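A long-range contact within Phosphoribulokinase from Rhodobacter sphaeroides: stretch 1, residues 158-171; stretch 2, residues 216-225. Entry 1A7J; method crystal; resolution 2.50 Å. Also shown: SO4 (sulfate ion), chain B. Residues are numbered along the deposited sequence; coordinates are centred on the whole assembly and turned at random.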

# COMPACT_ATOMS: atom_id res chain seq x y z
N ILE A 158 9.61 9.31 5.83
CA ILE A 158 9.77 10.02 4.57
C ILE A 158 11.17 9.90 4.02
O ILE A 158 11.35 9.35 2.94
CB ILE A 158 9.39 11.49 4.74
CG1 ILE A 158 7.90 11.62 5.10
CG2 ILE A 158 9.65 12.23 3.45
CD1 ILE A 158 7.49 12.97 5.55
N ASN A 159 12.16 10.13 4.87
CA ASN A 159 13.56 9.91 4.53
C ASN A 159 13.77 8.62 3.77
O ASN A 159 14.54 8.59 2.85
CB ASN A 159 14.42 9.83 5.78
CG ASN A 159 14.50 11.10 6.51
OD1 ASN A 159 13.64 11.41 7.30
ND2 ASN A 159 15.63 11.76 6.38
N LEU A 160 13.19 7.52 4.24
CA LEU A 160 13.38 6.22 3.58
C LEU A 160 12.55 6.01 2.29
O LEU A 160 12.95 5.24 1.42
CB LEU A 160 13.12 5.09 4.59
CG LEU A 160 13.14 3.60 4.21
CD1 LEU A 160 14.55 3.16 3.89
CD2 LEU A 160 12.58 2.78 5.37
N GLU A 161 11.45 6.75 2.12
CA GLU A 161 10.68 6.67 0.88
C GLU A 161 11.52 7.26 -0.24
O GLU A 161 11.73 6.59 -1.24
CB GLU A 161 9.36 7.43 1.01
CG GLU A 161 8.26 6.98 0.02
CD GLU A 161 8.22 7.84 -1.25
OE1 GLU A 161 8.29 9.09 -1.14
OE2 GLU A 161 8.14 7.27 -2.36
N TRP A 162 12.15 8.41 0.01
CA TRP A 162 13.02 9.04 -0.97
C TRP A 162 14.18 8.13 -1.40
O TRP A 162 14.49 8.07 -2.56
CB TRP A 162 13.62 10.32 -0.44
CG TRP A 162 12.64 11.34 -0.04
CD1 TRP A 162 11.29 11.31 -0.24
CD2 TRP A 162 12.94 12.62 0.47
NE1 TRP A 162 10.74 12.53 0.09
CE2 TRP A 162 11.73 13.35 0.53
CE3 TRP A 162 14.13 13.25 0.85
CZ2 TRP A 162 11.68 14.67 0.94
CZ3 TRP A 162 14.09 14.56 1.25
CH2 TRP A 162 12.86 15.27 1.29
N ILE A 163 14.90 7.57 -0.44
CA ILE A 163 15.97 6.63 -0.76
C ILE A 163 15.39 5.51 -1.58
O ILE A 163 16.00 5.07 -2.54
CB ILE A 163 16.57 6.01 0.51
CG1 ILE A 163 17.30 7.08 1.31
CG2 ILE A 163 17.52 4.85 0.16
CD1 ILE A 163 17.18 6.94 2.84
N GLN A 164 14.25 5.00 -1.16
CA GLN A 164 13.62 3.90 -1.89
C GLN A 164 13.29 4.34 -3.31
O GLN A 164 13.44 3.58 -4.25
CB GLN A 164 12.34 3.42 -1.17
CG GLN A 164 12.58 2.20 -0.28
CD GLN A 164 11.37 1.75 0.54
OE1 GLN A 164 10.25 2.24 0.36
NE2 GLN A 164 11.59 0.77 1.42
N LYS A 165 12.99 5.62 -3.48
CA LYS A 165 12.55 6.12 -4.76
C LYS A 165 13.73 6.49 -5.65
O LYS A 165 13.75 6.16 -6.83
CB LYS A 165 11.65 7.34 -4.56
CG LYS A 165 11.45 8.14 -5.80
CD LYS A 165 10.60 7.38 -6.79
CE LYS A 165 10.39 8.20 -8.06
NZ LYS A 165 9.75 7.41 -9.17
N ILE A 166 14.73 7.14 -5.06
CA ILE A 166 15.92 7.61 -5.76
C ILE A 166 16.63 6.39 -6.32
O ILE A 166 17.14 6.42 -7.44
CB ILE A 166 16.88 8.36 -4.82
CG1 ILE A 166 16.39 9.77 -4.57
CG2 ILE A 166 18.22 8.48 -5.42
CD1 ILE A 166 16.56 10.18 -3.17
N HIS A 167 16.48 5.27 -5.63
CA HIS A 167 17.03 4.03 -6.15
C HIS A 167 16.27 3.42 -7.32
O HIS A 167 16.91 2.95 -8.26
CB HIS A 167 17.22 3.03 -5.03
CG HIS A 167 18.55 3.13 -4.37
ND1 HIS A 167 19.01 4.31 -3.84
CD2 HIS A 167 19.59 2.26 -4.32
CE1 HIS A 167 20.29 4.17 -3.50
NE2 HIS A 167 20.66 2.94 -3.78
N ARG A 168 14.95 3.55 -7.36
CA ARG A 168 14.18 3.08 -8.51
C ARG A 168 14.47 3.95 -9.73
O ARG A 168 14.19 3.56 -10.86
CB ARG A 168 12.67 3.12 -8.25
CG ARG A 168 12.12 2.13 -7.24
CD ARG A 168 10.63 2.44 -6.94
NE ARG A 168 10.22 2.09 -5.57
CZ ARG A 168 9.26 2.71 -4.87
NH1 ARG A 168 8.76 3.87 -5.27
NH2 ARG A 168 8.88 2.21 -3.70
N ASP A 169 14.89 5.19 -9.49
CA ASP A 169 15.06 6.18 -10.56
C ASP A 169 16.51 6.35 -10.97
O ASP A 169 16.84 7.21 -11.79
CB ASP A 169 14.49 7.55 -10.14
CG ASP A 169 13.03 7.73 -10.53
OD1 ASP A 169 12.34 6.73 -10.81
OD2 ASP A 169 12.56 8.90 -10.54
N ARG A 170 17.40 5.60 -10.34
CA ARG A 170 18.77 5.56 -10.83
C ARG A 170 19.01 4.23 -11.53
O ARG A 170 20.16 3.85 -11.82
CB ARG A 170 19.76 5.74 -9.69
CG ARG A 170 21.15 6.22 -10.19
CD ARG A 170 21.65 7.31 -9.26
NE ARG A 170 21.52 6.84 -7.87
CZ ARG A 170 22.47 7.02 -6.95
NH1 ARG A 170 23.65 7.56 -7.31
NH2 ARG A 170 22.26 6.65 -5.67
N ALA A 171 17.91 3.53 -11.79
CA ALA A 171 17.95 2.21 -12.41
C ALA A 171 17.04 2.16 -13.65
O ALA A 171 16.59 1.08 -14.07
CB ALA A 171 17.51 1.17 -11.39
N ASN A 216 20.72 12.48 4.70
CA ASN A 216 20.64 12.98 3.34
C ASN A 216 20.27 11.81 2.48
O ASN A 216 21.14 11.05 2.11
CB ASN A 216 21.98 13.54 2.88
CG ASN A 216 22.00 13.86 1.39
OD1 ASN A 216 21.03 13.61 0.66
ND2 ASN A 216 23.08 14.50 0.94
N PRO A 217 18.98 11.66 2.12
CA PRO A 217 18.49 10.58 1.26
C PRO A 217 19.06 10.53 -0.16
O PRO A 217 18.82 9.57 -0.91
CB PRO A 217 16.99 10.80 1.24
CG PRO A 217 16.70 11.51 2.50
CD PRO A 217 17.87 12.41 2.73
N PHE A 218 19.73 11.61 -0.57
CA PHE A 218 20.10 11.76 -1.97
C PHE A 218 21.45 11.14 -2.33
O PHE A 218 21.70 10.88 -3.51
CB PHE A 218 20.05 13.24 -2.38
CG PHE A 218 18.70 13.87 -2.22
CD1 PHE A 218 17.72 13.72 -3.19
CD2 PHE A 218 18.38 14.55 -1.05
CE1 PHE A 218 16.45 14.22 -2.99
CE2 PHE A 218 17.11 15.05 -0.86
CZ PHE A 218 16.14 14.87 -1.83
N ILE A 219 22.33 10.93 -1.35
CA ILE A 219 23.59 10.21 -1.57
C ILE A 219 23.59 8.86 -0.87
O ILE A 219 24.64 8.39 -0.41
CB ILE A 219 24.80 10.99 -1.03
CG1 ILE A 219 24.56 11.40 0.42
CG2 ILE A 219 25.08 12.19 -1.89
CD1 ILE A 219 25.83 11.37 1.28
N ALA A 220 22.41 8.27 -0.74
CA ALA A 220 22.29 6.96 -0.10
C ALA A 220 22.72 5.95 -1.10
O ALA A 220 22.17 5.85 -2.19
CB ALA A 220 20.90 6.68 0.29
N ARG A 221 23.78 5.26 -0.75
CA ARG A 221 24.39 4.35 -1.68
C ARG A 221 23.57 3.09 -1.79
O ARG A 221 23.63 2.42 -2.81
CB ARG A 221 25.81 4.05 -1.23
CG ARG A 221 26.77 3.71 -2.40
CD ARG A 221 28.26 3.94 -2.01
NE ARG A 221 28.67 5.29 -2.43
CZ ARG A 221 29.90 5.61 -2.85
NH1 ARG A 221 30.95 4.80 -2.58
NH2 ARG A 221 30.13 6.81 -3.42
N TRP A 222 22.80 2.76 -0.74
CA TRP A 222 21.83 1.66 -0.81
C TRP A 222 20.70 1.77 0.19
O TRP A 222 20.64 2.72 0.98
CB TRP A 222 22.50 0.29 -0.68
CG TRP A 222 23.55 0.22 0.36
CD1 TRP A 222 24.78 0.81 0.33
CD2 TRP A 222 23.53 -0.61 1.54
NE1 TRP A 222 25.54 0.40 1.40
CE2 TRP A 222 24.80 -0.47 2.16
CE3 TRP A 222 22.58 -1.46 2.12
CZ2 TRP A 222 25.14 -1.18 3.34
CZ3 TRP A 222 22.92 -2.16 3.29
CH2 TRP A 222 24.19 -2.01 3.88
N ILE A 223 19.70 0.93 0.01
CA ILE A 223 18.53 1.01 0.85
C ILE A 223 18.84 0.28 2.13
O ILE A 223 19.30 -0.84 2.10
CB ILE A 223 17.32 0.37 0.17
CG1 ILE A 223 17.22 0.90 -1.26
CG2 ILE A 223 16.06 0.72 0.93
CD1 ILE A 223 16.17 0.20 -2.09
N PRO A 224 18.64 0.95 3.27
CA PRO A 224 18.57 0.31 4.58
C PRO A 224 17.80 -1.00 4.57
O PRO A 224 16.60 -1.01 4.33
CB PRO A 224 17.87 1.35 5.43
CG PRO A 224 18.25 2.65 4.80
CD PRO A 224 18.25 2.37 3.34
N THR A 225 18.50 -2.10 4.86
CA THR A 225 17.91 -3.44 4.86
C THR A 225 16.90 -3.59 5.99
O THR A 225 16.85 -2.77 6.87
CB THR A 225 18.99 -4.53 5.02
OG1 THR A 225 19.64 -4.39 6.29
CG2 THR A 225 20.04 -4.41 3.93
S SO4 B . 6.37 9.29 -10.19
O1 SO4 B . 5.40 10.23 -10.68
O2 SO4 B . 5.91 8.72 -8.95
O3 SO4 B . 6.54 8.24 -11.16
O4 SO4 B . 7.61 9.94 -9.99

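A single hydrogen bond joins these two stretches, in an interface of 702 Å² where most of the side-chain pairings are apolar. H167 NE2 donates to the backbone carbonyl R221 O at 3.2 Å, with an N-H...acceptor angle of 158°. The acceptor lies at the edge of the imidazole, near its plane, where an N-H can point directly at it. Because the acceptor belongs to the main chain, the bond makes no use of the R221 side chain, whose CA-to-CB bond points away from the helix.

The backbone arrangement is a helix, 158-168, against a segment without regular secondary structure over most of its length. The CA atoms of I163 and P217 come within 5.1 Å, a close approach for a helix and its neighbour; Q164 CA and I223 CA are 6.3 Å apart. H167 CA and W222 CA are 7.6 Å apart.

I163 sits at the centre of the packing. Its CB points toward stretch 2. I163 CG1 lies 3.7 Å from P217 CB; A220 CB lies 3.8 Å from both I163 CG1 and I163 CG2; I163 CG2 also lies 4.2 Å from I223 CG1 and 4.1 Å from P224 CD. One turn earlier, L160 CD1 extends the apolar surface to P224 CD at 3.8 Å and I223 CG2 at 4.1 Å.

P217, buried and covered over 100 Å² by the helix, also meets W162, with CG 3.5 Å from W162 CE3. Beside it, the W162 six-membered ring and the F218 ring form an oblique aromatic pair, their centroids 5.4 Å apart and planes inclined at 46°. The CA-to-CB bond of F218 points away, yet its ring returns to the helix, placing CD1 3.7 Å from I166 CD1. These contacts bury hydrocarbon surface without requiring directional bonding.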